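Local coordinates for tyrocidine synthetase 3 (Brevibacillus brevis, PDB 2JGP), which probably forms peptide bonds during nonribosomal synthesis of the antibiotic tyrocidine, here as a bidomain joining a peptidyl carrier domain to a condensation domain, at residues A[169-174]-A[198-203]; A[192-197]-A[219-224]; A[149-154]-A[163-168]; A[134-139]-A[239-244]; A[124-129]-A[207-212]. One frame throughout, in Å; residues are numbered along the deposited sequence.

Interaction 1. Residues A[169-174]-A[198-203]; sequences VPFALA and VAPLIR
Val169 packs on Pro200 and Ala199 in the condensation domain, whose family shares the chloramphenicol acetyltransferase fold; here the loop entering strand 174-177 passes the one that feeds strand 202-210. The Val169 side chain starts at CB, which faces the other loop and lies 4.0 Å from Pro200 CD. From there Val169 CG1, beside the backbone N (chi1 -59°), meets Ala199 CB at 3.9 Å. The other branch, Val169 CG2, is set between N and the carbonyl carbon and touches Pro200 at CD, 3.9 Å away, and also at CB. The valine and proline side chains run past each other in opposing directions. The peptide before Pro200 is cis, and Leu201 after it centres an inverse gamma turn. Pro170 O comes within 3.1 Å of Pro200 CD, a carbonyl oxygen set against ring carbons. Further along, Phe171 has CG anti to its backbone N (chi1 176°) and meets the second loop with its ring edge. Phe140 and Ile144 of helix 133-146 also touch that side chain. At the rim, Pro200 CG lies 4.3 Å from Phe171 CD1, and Ile202 O sits near the ring plane, 4.1 Å from Phe171 CE1.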
# COMPACT_ATOMS: atom_id res chain seq x y z
N VAL A 169 12.54 -6.01 26.41
CA VAL A 169 11.51 -5.09 26.91
C VAL A 169 10.48 -5.83 27.77
O VAL A 169 10.25 -7.02 27.57
CB VAL A 169 10.77 -4.40 25.75
CG1 VAL A 169 11.75 -3.62 24.88
CG2 VAL A 169 9.99 -5.43 24.91
N PRO A 170 9.87 -5.12 28.73
CA PRO A 170 8.86 -5.75 29.58
C PRO A 170 7.52 -5.89 28.87
O PRO A 170 7.09 -4.98 28.16
CB PRO A 170 8.75 -4.79 30.77
CG PRO A 170 9.08 -3.46 30.22
CD PRO A 170 10.05 -3.69 29.07
N PHE A 171 6.87 -7.04 29.05
CA PHE A 171 5.54 -7.26 28.50
C PHE A 171 4.78 -8.25 29.36
O PHE A 171 5.31 -9.30 29.71
CB PHE A 171 5.62 -7.77 27.05
CG PHE A 171 4.27 -8.10 26.46
CD1 PHE A 171 3.54 -7.14 25.77
CD2 PHE A 171 3.73 -9.38 26.60
CE1 PHE A 171 2.31 -7.45 25.23
CE2 PHE A 171 2.49 -9.69 26.06
CZ PHE A 171 1.78 -8.72 25.38
N ALA A 172 3.53 -7.91 29.69
CA ALA A 172 2.62 -8.85 30.32
C ALA A 172 1.26 -8.78 29.63
O ALA A 172 0.79 -7.70 29.25
CB ALA A 172 2.47 -8.55 31.81
N LEU A 173 0.65 -9.95 29.45
CA LEU A 173 -0.73 -10.07 28.97
C LEU A 173 -1.67 -9.56 30.06
O LEU A 173 -1.60 -10.01 31.20
CB LEU A 173 -1.05 -11.54 28.68
CG LEU A 173 -2.47 -11.94 28.22
CD1 LEU A 173 -2.53 -13.42 27.92
CD2 LEU A 173 -3.53 -11.60 29.25
N ALA A 174 -2.56 -8.64 29.69
CA ALA A 174 -3.58 -8.13 30.61
C ALA A 174 -4.81 -9.05 30.55
O ALA A 174 -5.49 -9.11 29.53
CB ALA A 174 -3.97 -6.72 30.24
N VAL A 198 8.53 4.57 25.16
CA VAL A 198 8.48 3.32 25.91
C VAL A 198 8.11 2.15 25.01
O VAL A 198 6.97 2.05 24.54
CB VAL A 198 7.49 3.42 27.08
CG1 VAL A 198 7.37 2.07 27.81
CG2 VAL A 198 7.92 4.51 28.05
N ALA A 199 9.07 1.27 24.77
CA ALA A 199 8.83 0.01 24.09
C ALA A 199 8.40 -1.02 25.14
O ALA A 199 8.79 -0.93 26.30
CB ALA A 199 10.09 -0.45 23.35
N PRO A 200 7.56 -1.99 24.74
CA PRO A 200 7.02 -2.24 23.42
C PRO A 200 5.79 -1.38 23.11
O PRO A 200 4.95 -1.15 23.99
CB PRO A 200 6.63 -3.71 23.49
CG PRO A 200 6.20 -3.90 24.90
CD PRO A 200 7.08 -2.99 25.72
N LEU A 201 5.67 -0.93 21.87
CA LEU A 201 4.49 -0.19 21.42
C LEU A 201 3.40 -1.15 20.94
O LEU A 201 2.79 -0.95 19.89
CB LEU A 201 4.87 0.82 20.34
CG LEU A 201 5.83 1.88 20.86
CD1 LEU A 201 6.50 2.62 19.72
CD2 LEU A 201 5.10 2.85 21.80
N ILE A 202 3.16 -2.19 21.73
CA ILE A 202 2.07 -3.13 21.49
C ILE A 202 1.52 -3.50 22.85
O ILE A 202 2.29 -3.64 23.82
CB ILE A 202 2.53 -4.38 20.70
CG1 ILE A 202 1.34 -5.32 20.44
CG2 ILE A 202 3.64 -5.12 21.44
CD1 ILE A 202 1.60 -6.37 19.35
N ARG A 203 0.20 -3.63 22.94
CA ARG A 203 -0.43 -4.07 24.18
C ARG A 203 -1.54 -5.07 23.85
O ARG A 203 -2.12 -5.05 22.76
CB ARG A 203 -0.96 -2.90 25.01
CG ARG A 203 -1.73 -1.83 24.25
CD ARG A 203 -2.30 -0.78 25.20
NE ARG A 203 -1.30 0.19 25.66
CZ ARG A 203 -1.29 1.49 25.37
NH1 ARG A 203 -2.24 2.04 24.63
NH2 ARG A 203 -0.32 2.26 25.84

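Interaction 2. Residues A[192-197]-A[219-224]; sequences QPFDLE and DMHHSI
Asp219, the penultimate residue of strand 213-220, lies against the rim of the Phe194 ring: Asp219 CG is 4.0 Å from Phe194 CE1, and its backbone O approaches CZ near the ring plane. Chi1 of -163° puts CG anti to the backbone N. Asp219 OD2 lies a very short 2.5 Å from water 1, a distance to be read with caution, and that water accepts from Gln192 N at 2.9 Å. Asn120 donates to the same OD2 and to Gln192 O, while Met121 N binds OD1, so this buried carboxylate has partners on both oxygens. The CB of Met220 points away from 192-197, and its backbone makes the close approach, with Met220 CA 3.7 Å from Phe194 CZ. The N of His221 stands 3.9 Å above one face of the Phe194 ring, displaced toward the rim. His221 opens the HHxxxDG signature of condensation domains, and its imidazole is fixed by several neighbours. The methyl CD1 of Leu196 sits over the centre of the His221 ring, 3.6 Å from the centroid and 5° off the normal, a CH-pi contact. Phe194 CD1 lies at the imidazole edge. His221 ND1 takes the N-H of Ser223 and shares a hydrogen bond of 2.8 Å with Ser223 OG, while NE2 is hydrogen-bonded to Asp110. Ser223 CB points toward 192-197, and Ser223 OG lies 4.5 Å from Leu196 CD1.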
# COMPACT_ATOMS: atom_id res chain seq x y z
N GLN A 192 -6.11 3.39 23.58
CA GLN A 192 -5.53 4.50 24.34
C GLN A 192 -4.20 4.87 23.72
O GLN A 192 -3.58 4.04 23.04
CB GLN A 192 -5.31 4.08 25.79
CG GLN A 192 -6.58 3.89 26.61
CD GLN A 192 -7.26 5.20 26.95
OE1 GLN A 192 -6.60 6.22 27.20
NE2 GLN A 192 -8.59 5.17 26.97
N PRO A 193 -3.74 6.11 23.94
CA PRO A 193 -2.49 6.55 23.36
C PRO A 193 -1.27 5.79 23.89
O PRO A 193 -1.31 5.18 24.97
CB PRO A 193 -2.42 8.05 23.73
CG PRO A 193 -3.40 8.25 24.81
CD PRO A 193 -4.41 7.16 24.73
N PHE A 194 -0.21 5.82 23.11
CA PHE A 194 1.05 5.20 23.47
C PHE A 194 2.05 6.30 23.78
O PHE A 194 2.10 7.32 23.09
CB PHE A 194 1.59 4.38 22.30
CG PHE A 194 0.86 3.09 22.07
CD1 PHE A 194 -0.25 3.05 21.23
CD2 PHE A 194 1.27 1.93 22.69
CE1 PHE A 194 -0.93 1.86 21.03
CE2 PHE A 194 0.60 0.74 22.48
CZ PHE A 194 -0.50 0.70 21.65
N ASP A 195 2.85 6.07 24.82
CA ASP A 195 4.04 6.87 25.06
C ASP A 195 5.12 6.36 24.12
O ASP A 195 5.59 5.22 24.27
CB ASP A 195 4.49 6.76 26.51
CG ASP A 195 5.67 7.66 26.84
OD1 ASP A 195 6.41 8.07 25.92
OD2 ASP A 195 5.87 7.96 28.02
N LEU A 196 5.51 7.18 23.16
CA LEU A 196 6.45 6.76 22.12
C LEU A 196 7.88 6.51 22.64
O LEU A 196 8.70 5.92 21.91
CB LEU A 196 6.47 7.79 20.97
CG LEU A 196 5.67 7.48 19.70
CD1 LEU A 196 4.50 6.49 19.89
CD2 LEU A 196 5.22 8.77 19.01
N GLU A 197 8.16 6.95 23.86
CA GLU A 197 9.45 6.74 24.52
C GLU A 197 9.59 5.37 25.17
O GLU A 197 10.66 5.04 25.69
CB GLU A 197 9.68 7.79 25.61
CG GLU A 197 9.88 9.19 25.10
CD GLU A 197 10.44 10.09 26.17
OE1 GLU A 197 11.40 10.83 25.87
OE2 GLU A 197 9.94 10.06 27.32
N ASP A 219 -3.47 -3.94 20.36
CA ASP A 219 -3.29 -2.59 19.83
C ASP A 219 -1.81 -2.31 19.71
O ASP A 219 -1.00 -2.83 20.48
CB ASP A 219 -3.97 -1.56 20.73
CG ASP A 219 -4.19 -0.21 20.05
OD1 ASP A 219 -3.76 -0.02 18.88
OD2 ASP A 219 -4.82 0.66 20.68
N MET A 220 -1.45 -1.50 18.72
CA MET A 220 -0.06 -1.12 18.51
C MET A 220 -0.05 0.20 17.80
O MET A 220 -1.07 0.62 17.23
CB MET A 220 0.70 -2.20 17.72
CG MET A 220 0.27 -2.39 16.27
SD MET A 220 0.86 -3.93 15.53
CE MET A 220 -0.36 -5.10 16.14
N HIS A 221 1.10 0.87 17.84
CA HIS A 221 1.21 2.19 17.27
C HIS A 221 1.65 2.09 15.81
O HIS A 221 2.52 1.29 15.47
CB HIS A 221 2.19 3.04 18.07
CG HIS A 221 2.09 4.50 17.75
ND1 HIS A 221 2.80 5.09 16.73
CD2 HIS A 221 1.33 5.48 18.30
CE1 HIS A 221 2.51 6.37 16.67
NE2 HIS A 221 1.62 6.64 17.61
N HIS A 222 1.05 2.91 14.95
CA HIS A 222 1.27 2.81 13.50
C HIS A 222 2.71 3.14 13.07
O HIS A 222 3.09 2.83 11.94
CB HIS A 222 0.28 3.69 12.73
CG HIS A 222 -0.14 3.11 11.41
ND1 HIS A 222 0.76 2.55 10.52
CD2 HIS A 222 -1.36 2.98 10.83
CE1 HIS A 222 0.12 2.12 9.45
NE2 HIS A 222 -1.17 2.36 9.62
N SER A 223 3.49 3.76 13.96
CA SER A 223 4.90 4.06 13.68
C SER A 223 5.79 2.82 13.58
O SER A 223 6.90 2.89 13.04
CB SER A 223 5.47 5.00 14.76
OG SER A 223 5.42 4.38 16.04
N ILE A 224 5.32 1.69 14.11
CA ILE A 224 6.10 0.44 14.08
C ILE A 224 5.37 -0.72 13.40
O ILE A 224 5.77 -1.88 13.51
CB ILE A 224 6.60 0.06 15.51
CG1 ILE A 224 5.47 -0.02 16.54
CG2 ILE A 224 7.62 1.08 15.99
CD1 ILE A 224 4.54 -1.18 16.37
O HOH W 1 -4.70 0.85 23.18

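Interaction 3. Residues A[149-154]-A[163-168]; sequences SLRTSF and QNIHED
Ser153 OG and His166 NE2 are hydrogen-bonded at 2.7 Å, with the oxygen near the imidazole plane at its edge; either group could be the donor. Two residues before Ser153, Arg151 O lies at another part of the same ring edge and accepts from His166 N at 2.8 Å. Arg151 returns a bond: a bend at chi3 (-75°) sets NE, and beyond it NH1 donates to His166 O at 3.0 Å, 10° out of the guanidinium plane. These bonds extend the beta hairpin of strands 152-157 and 160-165. Its hydrogen-bonded pair is Ser153 with Asn164. Ser153 N donates to Asn164 O at 2.9 Å. Asn164 N donates to Ser153 O at 2.7 Å. Non-hydrogen-bonded pairs flank it, Thr152 with Ile165 and Phe154 with Gln163, their side chains on the sheet face that Ser153 and Asn164 do not use. There Ile165 CD1 comes 3.2 Å from Thr152 OG1, the two side chains running alongside each other in the same direction. A water bonds both Thr152 OG1 and Gln163 OE1, the latter at 2.7 Å. Farther out, Glu148 O holds Thr152 OG1, Pro98 O takes Gln163 NE2, and Ile144 O receives Arg151 NE.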
# COMPACT_ATOMS: atom_id res chain seq x y z
N SER A 149 10.85 -4.01 15.57
CA SER A 149 9.89 -2.92 15.62
C SER A 149 9.07 -2.95 16.92
O SER A 149 8.64 -1.91 17.41
CB SER A 149 8.97 -2.95 14.40
OG SER A 149 9.69 -2.57 13.24
N LEU A 150 8.86 -4.14 17.47
CA LEU A 150 8.16 -4.29 18.75
C LEU A 150 9.06 -4.02 19.97
O LEU A 150 8.60 -4.10 21.12
CB LEU A 150 7.53 -5.68 18.86
CG LEU A 150 6.48 -6.02 17.79
CD1 LEU A 150 5.86 -7.38 18.07
CD2 LEU A 150 5.41 -4.92 17.70
N ARG A 151 10.34 -3.74 19.73
CA ARG A 151 11.26 -3.35 20.79
C ARG A 151 11.85 -1.96 20.51
O ARG A 151 12.89 -1.59 21.05
CB ARG A 151 12.37 -4.39 20.93
CG ARG A 151 11.85 -5.72 21.46
CD ARG A 151 12.92 -6.81 21.52
NE ARG A 151 13.24 -7.37 20.20
CZ ARG A 151 14.38 -7.18 19.53
NH1 ARG A 151 15.35 -6.41 20.01
NH2 ARG A 151 14.55 -7.76 18.35
N THR A 152 11.16 -1.18 19.68
CA THR A 152 11.62 0.13 19.27
C THR A 152 10.86 1.22 20.02
O THR A 152 9.64 1.20 20.08
CB THR A 152 11.40 0.35 17.77
OG1 THR A 152 12.17 -0.61 17.03
CG2 THR A 152 11.83 1.76 17.35
N SER A 153 11.61 2.17 20.58
CA SER A 153 11.04 3.39 21.13
C SER A 153 11.62 4.55 20.34
O SER A 153 12.53 4.35 19.53
CB SER A 153 11.39 3.53 22.61
OG SER A 153 12.78 3.74 22.81
N PHE A 154 11.12 5.75 20.58
CA PHE A 154 11.61 6.92 19.86
C PHE A 154 12.13 7.95 20.83
O PHE A 154 11.60 8.09 21.94
CB PHE A 154 10.52 7.53 18.98
CG PHE A 154 9.99 6.59 17.94
CD1 PHE A 154 10.49 6.60 16.65
CD2 PHE A 154 8.99 5.69 18.25
CE1 PHE A 154 10.00 5.74 15.69
CE2 PHE A 154 8.48 4.83 17.30
CZ PHE A 154 8.99 4.84 16.01
N GLN A 163 15.06 6.16 16.10
CA GLN A 163 14.66 4.86 16.62
C GLN A 163 15.66 4.40 17.66
O GLN A 163 16.87 4.41 17.42
CB GLN A 163 14.61 3.84 15.49
CG GLN A 163 13.67 4.19 14.38
CD GLN A 163 13.53 3.07 13.39
OE1 GLN A 163 12.83 2.09 13.64
NE2 GLN A 163 14.22 3.20 12.25
N ASN A 164 15.14 4.00 18.81
CA ASN A 164 15.94 3.45 19.89
C ASN A 164 15.54 1.98 20.03
O ASN A 164 14.43 1.67 20.45
CB ASN A 164 15.67 4.24 21.18
CG ASN A 164 16.63 3.90 22.30
OD1 ASN A 164 17.45 3.00 22.19
ND2 ASN A 164 16.52 4.64 23.41
N ILE A 165 16.44 1.09 19.64
CA ILE A 165 16.15 -0.34 19.60
C ILE A 165 16.60 -0.96 20.91
O ILE A 165 17.78 -0.84 21.28
CB ILE A 165 16.89 -1.05 18.44
CG1 ILE A 165 16.70 -0.28 17.13
CG2 ILE A 165 16.40 -2.48 18.28
CD1 ILE A 165 15.29 -0.14 16.69
N HIS A 166 15.68 -1.63 21.61
CA HIS A 166 15.98 -2.21 22.91
C HIS A 166 16.22 -3.71 22.83
O HIS A 166 15.44 -4.45 22.24
CB HIS A 166 14.88 -1.89 23.91
CG HIS A 166 14.67 -0.42 24.13
ND1 HIS A 166 15.40 0.30 25.04
CD2 HIS A 166 13.83 0.45 23.53
CE1 HIS A 166 15.01 1.57 25.01
NE2 HIS A 166 14.06 1.68 24.10
N GLU A 167 17.35 -4.11 23.39
CA GLU A 167 17.72 -5.49 23.70
C GLU A 167 16.53 -6.37 24.13
O GLU A 167 16.18 -7.34 23.45
CB GLU A 167 18.79 -5.50 24.81
CG GLU A 167 19.49 -4.13 25.15
CD GLU A 167 18.56 -3.08 25.80
OE1 GLU A 167 17.74 -3.43 26.68
OE2 GLU A 167 18.66 -1.89 25.42
N ASP A 168 15.95 -6.02 25.28
CA ASP A 168 14.80 -6.72 25.87
C ASP A 168 13.82 -5.66 26.35
O ASP A 168 14.23 -4.55 26.68
CB ASP A 168 15.23 -7.56 27.08
CG ASP A 168 16.14 -8.72 26.70
OD1 ASP A 168 15.69 -9.63 25.97
OD2 ASP A 168 17.30 -8.72 27.16
O HOH W 2 10.05 0.25 13.36
O HOH W 3 13.01 -0.53 14.39

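Interaction 4. Residues A[134-139]-A[239-244]; sequences TRVEAA and QLYQGD
Arg135 lays its guanidinium flat on the phenol ring of Tyr241, with centres 4.5 Å apart and planes at 26°. The stack is displaced toward one side of the ring, since it is Tyr241 CE2 that stands over the guanidinium centre, 3.8 Å above its plane. Two bends in the arginine chain allow this: chi2 is well short of extended at -147°, and chi3 turns NE back at -83°. Nearer the backbone, Arg135 CB touches Tyr241 CE1 at 3.5 Å, so the arginine meets the ring with both its root and its end, the two side chains crossing at about a right angle. Tyr241 has CG anti to its backbone N, and its ring lies against helix 133-146, where Tyr241 CE1 meets Val136 CG2 at 4.0 Å and Val136 N lies at the ring edge. The phenol OH takes the N-H of Glu132. Here the end of helix 227-241 packs on the early turns of helix 133-146, and it closes in a Schellman motif: Gly243 N bonds to Leu240 O at 2.9 Å and Asp244 N to Gln239 O at 3.0 Å, with positive phi at Gly243. One turn along helix 133-146 from Arg135, Ala139 CB approaches Tyr241 N and lies 4.1 Å from Leu240 CB. Leu240 CD1 reaches the carbonyl, 3.7 Å from Ala139 O.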
# COMPACT_ATOMS: atom_id res chain seq x y z
N THR A 134 -1.50 -18.32 29.54
CA THR A 134 -0.04 -18.21 29.65
C THR A 134 0.65 -18.42 28.30
O THR A 134 1.65 -17.76 28.00
CB THR A 134 0.54 -19.18 30.69
OG1 THR A 134 0.14 -20.52 30.37
CG2 THR A 134 0.04 -18.83 32.09
N ARG A 135 0.12 -19.34 27.48
CA ARG A 135 0.65 -19.56 26.13
C ARG A 135 0.38 -18.37 25.22
O ARG A 135 1.22 -18.03 24.38
CB ARG A 135 0.09 -20.84 25.50
CG ARG A 135 0.79 -22.10 25.97
CD ARG A 135 0.85 -23.17 24.88
NE ARG A 135 -0.38 -23.95 24.78
CZ ARG A 135 -0.65 -24.83 23.80
NH1 ARG A 135 0.22 -25.03 22.81
NH2 ARG A 135 -1.80 -25.49 23.82
N VAL A 136 -0.79 -17.76 25.36
CA VAL A 136 -1.10 -16.53 24.62
C VAL A 136 0.00 -15.51 24.88
O VAL A 136 0.62 -15.01 23.94
CB VAL A 136 -2.47 -15.93 25.04
CG1 VAL A 136 -2.69 -14.56 24.40
CG2 VAL A 136 -3.60 -16.88 24.69
N GLU A 137 0.26 -15.25 26.16
CA GLU A 137 1.31 -14.32 26.59
C GLU A 137 2.68 -14.69 26.03
O GLU A 137 3.40 -13.83 25.52
CB GLU A 137 1.38 -14.28 28.12
CG GLU A 137 2.30 -13.20 28.66
CD GLU A 137 2.33 -13.17 30.17
OE1 GLU A 137 2.73 -14.19 30.77
OE2 GLU A 137 1.94 -12.13 30.76
N ALA A 138 3.03 -15.98 26.13
CA ALA A 138 4.34 -16.47 25.69
C ALA A 138 4.57 -16.28 24.20
O ALA A 138 5.69 -15.98 23.78
CB ALA A 138 4.49 -17.94 26.06
N ALA A 139 3.53 -16.47 23.40
CA ALA A 139 3.62 -16.26 21.95
C ALA A 139 3.91 -14.79 21.64
O ALA A 139 4.75 -14.49 20.79
CB ALA A 139 2.33 -16.72 21.26
N GLN A 239 1.14 -19.48 14.72
CA GLN A 239 2.22 -20.46 14.57
C GLN A 239 3.00 -20.65 15.87
O GLN A 239 3.25 -21.79 16.30
CB GLN A 239 3.17 -20.05 13.44
CG GLN A 239 2.60 -20.26 12.05
CD GLN A 239 3.48 -19.64 10.97
OE1 GLN A 239 3.52 -18.42 10.81
NE2 GLN A 239 4.17 -20.48 10.21
N LEU A 240 3.39 -19.54 16.50
CA LEU A 240 4.14 -19.58 17.76
C LEU A 240 3.36 -20.23 18.90
O LEU A 240 3.93 -20.98 19.70
CB LEU A 240 4.59 -18.18 18.18
CG LEU A 240 5.71 -17.57 17.33
CD1 LEU A 240 5.84 -16.07 17.60
CD2 LEU A 240 7.04 -18.29 17.57
N TYR A 241 2.05 -19.95 18.98
CA TYR A 241 1.18 -20.60 19.96
C TYR A 241 1.18 -22.12 19.79
O TYR A 241 1.11 -22.86 20.78
CB TYR A 241 -0.26 -20.06 19.84
CG TYR A 241 -1.20 -20.57 20.92
CD1 TYR A 241 -1.45 -19.81 22.07
CD2 TYR A 241 -1.84 -21.80 20.80
CE1 TYR A 241 -2.31 -20.26 23.06
CE2 TYR A 241 -2.70 -22.26 21.79
CZ TYR A 241 -2.93 -21.49 22.92
OH TYR A 241 -3.79 -21.95 23.90
N GLN A 242 1.27 -22.59 18.55
CA GLN A 242 1.35 -24.02 18.24
C GLN A 242 2.76 -24.59 18.46
O GLN A 242 2.96 -25.80 18.36
CB GLN A 242 0.92 -24.29 16.80
CG GLN A 242 -0.52 -23.90 16.47
CD GLN A 242 -0.79 -23.90 14.97
OE1 GLN A 242 -0.16 -24.65 14.22
NE2 GLN A 242 -1.73 -23.08 14.54
N GLY A 243 3.73 -23.71 18.72
CA GLY A 243 5.11 -24.13 18.98
C GLY A 243 5.96 -24.27 17.73
O GLY A 243 7.02 -24.89 17.77
N ASP A 244 5.51 -23.68 16.62
CA ASP A 244 6.25 -23.74 15.36
C ASP A 244 7.49 -22.86 15.40
O ASP A 244 7.55 -21.89 16.16
CB ASP A 244 5.36 -23.33 14.18
CG ASP A 244 4.26 -24.34 13.89
OD1 ASP A 244 4.35 -25.49 14.35
OD2 ASP A 244 3.30 -23.97 13.18

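Interaction 5. Residues A[124-129]-A[207-212]; sequences TMLIEG and LKIGED
Gly129 hydrogen-bonds to Asp212 although the strands named by these segments, 123-129 and 202-210, are not neighbours in their sheet. The bond runs from Gly129 N to Asp212 O at 2.8 Å, with an angle of 159° at the hydrogen. Asp212 directly precedes strand 213-220, which lies between the two, and the bond continues the antiparallel ladder in which Ile127 pairs with Tyr214 and Met125 with Leu216. The CA spacings bear this out: 4.9 Å from Gly129 to Asp212, but 9.6 Å from Leu126 to Ile209, where a strand intervenes. Glu128 CA adds a C-H contact of 3.4 Å to the same Asp212 O. Gly129 itself has a positive phi of 153°, a backbone shape suited to glycine. Its own carbonyl lies against the aspartate side chain, with Gly129 O 3.2 Å from Asp212 CB. Away from this end, the contact is thin. Leu126, with CG anti to its backbone N (chi1 177°), and Ile209 cross at about a right angle and touch through their terminal methyls, CD1 to CD1 at 4.0 Å. Ile209 and Gly210 both face Arg213, a classic beta bulge, just before the chain turns back. Ile209 also packs on Val215 of strand 213-220 and on Ala183 of helix 180-189, while on the far side of strand 123-129 Glu128 pairs with Thr448 of strand 447-451.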
# COMPACT_ATOMS: atom_id res chain seq x y z
N THR A 124 -9.76 -6.88 17.38
CA THR A 124 -10.38 -7.80 18.31
C THR A 124 -10.65 -9.11 17.59
O THR A 124 -11.01 -9.11 16.41
CB THR A 124 -11.70 -7.24 18.88
OG1 THR A 124 -12.58 -6.89 17.79
CG2 THR A 124 -11.44 -6.02 19.73
N MET A 125 -10.45 -10.21 18.29
CA MET A 125 -10.65 -11.54 17.74
C MET A 125 -11.43 -12.38 18.73
O MET A 125 -11.06 -12.43 19.91
CB MET A 125 -9.29 -12.19 17.46
CG MET A 125 -9.36 -13.56 16.82
SD MET A 125 -7.79 -14.01 16.06
CE MET A 125 -6.69 -13.87 17.47
N LEU A 126 -12.51 -13.00 18.27
CA LEU A 126 -13.26 -13.95 19.09
C LEU A 126 -12.59 -15.32 19.00
O LEU A 126 -12.44 -15.88 17.90
CB LEU A 126 -14.72 -14.06 18.61
CG LEU A 126 -15.59 -15.08 19.35
CD1 LEU A 126 -15.71 -14.73 20.84
CD2 LEU A 126 -16.97 -15.19 18.72
N ILE A 127 -12.18 -15.85 20.15
CA ILE A 127 -11.56 -17.17 20.23
C ILE A 127 -12.49 -18.11 20.97
O ILE A 127 -12.78 -17.91 22.15
CB ILE A 127 -10.21 -17.12 20.96
CG1 ILE A 127 -9.25 -16.15 20.26
CG2 ILE A 127 -9.59 -18.52 21.03
CD1 ILE A 127 -7.89 -16.03 20.93
N GLU A 128 -12.96 -19.14 20.26
CA GLU A 128 -13.85 -20.14 20.83
C GLU A 128 -13.14 -21.49 20.90
O GLU A 128 -12.84 -22.10 19.87
CB GLU A 128 -15.13 -20.24 20.00
CG GLU A 128 -16.08 -19.08 20.24
CD GLU A 128 -17.06 -18.87 19.09
OE1 GLU A 128 -16.60 -18.62 17.95
OE2 GLU A 128 -18.28 -18.92 19.33
N GLY A 129 -12.87 -21.95 22.12
CA GLY A 129 -12.10 -23.17 22.35
C GLY A 129 -11.40 -23.11 23.69
O GLY A 129 -11.68 -22.24 24.51
N LEU A 207 -9.73 -11.19 27.25
CA LEU A 207 -10.97 -11.10 28.01
C LEU A 207 -11.75 -12.40 27.88
O LEU A 207 -12.20 -12.75 26.80
CB LEU A 207 -11.84 -9.95 27.49
CG LEU A 207 -11.15 -8.60 27.28
CD1 LEU A 207 -12.11 -7.64 26.58
CD2 LEU A 207 -10.67 -8.03 28.61
N LYS A 208 -11.87 -13.12 29.00
CA LYS A 208 -12.71 -14.31 29.07
C LYS A 208 -14.16 -13.88 29.20
O LYS A 208 -14.55 -13.27 30.21
CB LYS A 208 -12.30 -15.17 30.27
CG LYS A 208 -13.11 -16.46 30.42
CD LYS A 208 -12.38 -17.46 31.31
CE LYS A 208 -13.02 -18.85 31.28
NZ LYS A 208 -13.84 -19.14 32.48
N ILE A 209 -14.96 -14.17 28.18
CA ILE A 209 -16.38 -13.80 28.15
C ILE A 209 -17.30 -14.98 28.42
O ILE A 209 -18.51 -14.82 28.59
CB ILE A 209 -16.77 -13.10 26.81
CG1 ILE A 209 -16.66 -14.06 25.62
CG2 ILE A 209 -15.90 -11.88 26.59
CD1 ILE A 209 -17.13 -13.45 24.31
N GLY A 210 -16.72 -16.18 28.47
CA GLY A 210 -17.47 -17.38 28.79
C GLY A 210 -16.59 -18.60 28.89
O GLY A 210 -15.43 -18.60 28.45
N GLU A 211 -17.14 -19.63 29.52
CA GLU A 211 -16.63 -21.01 29.52
C GLU A 211 -15.40 -21.24 28.63
O GLU A 211 -14.28 -21.28 29.13
CB GLU A 211 -17.77 -22.00 29.16
CG GLU A 211 -19.17 -21.60 29.67
CD GLU A 211 -19.73 -20.33 29.02
OE1 GLU A 211 -19.36 -20.01 27.87
OE2 GLU A 211 -20.53 -19.63 29.68
N ASP A 212 -15.60 -21.38 27.32
CA ASP A 212 -14.49 -21.55 26.37
C ASP A 212 -14.56 -20.45 25.32
O ASP A 212 -14.42 -20.70 24.12
CB ASP A 212 -14.55 -22.94 25.70
CG ASP A 212 -13.91 -24.04 26.55
OD1 ASP A 212 -12.92 -23.78 27.27
OD2 ASP A 212 -14.39 -25.19 26.48

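All five contacts lie within the condensation domain. Interactions 1, 2 and 3 cluster, their centres 10 to 12 Å apart: Arg203 N meets Asp219 O between 1 and 2, and Leu196 O meets Phe154 N between 2 and 3. Interactions 1, 2 and 5 belong to one mixed sheet, 1 and 5 at opposite ends of strand 202-210. The centre of interaction 4 is about 16 Å from those of 1 and 5; it touches 1 through Glu137 and Leu173. Along the chain, 4 encloses 1, 2 and 3, while 5 encloses 1 and 3 and alternates with 2 and 4. Contacts between sequence-distant residues thus tie this lobe together around the strand leading into the HHxxxDG signature.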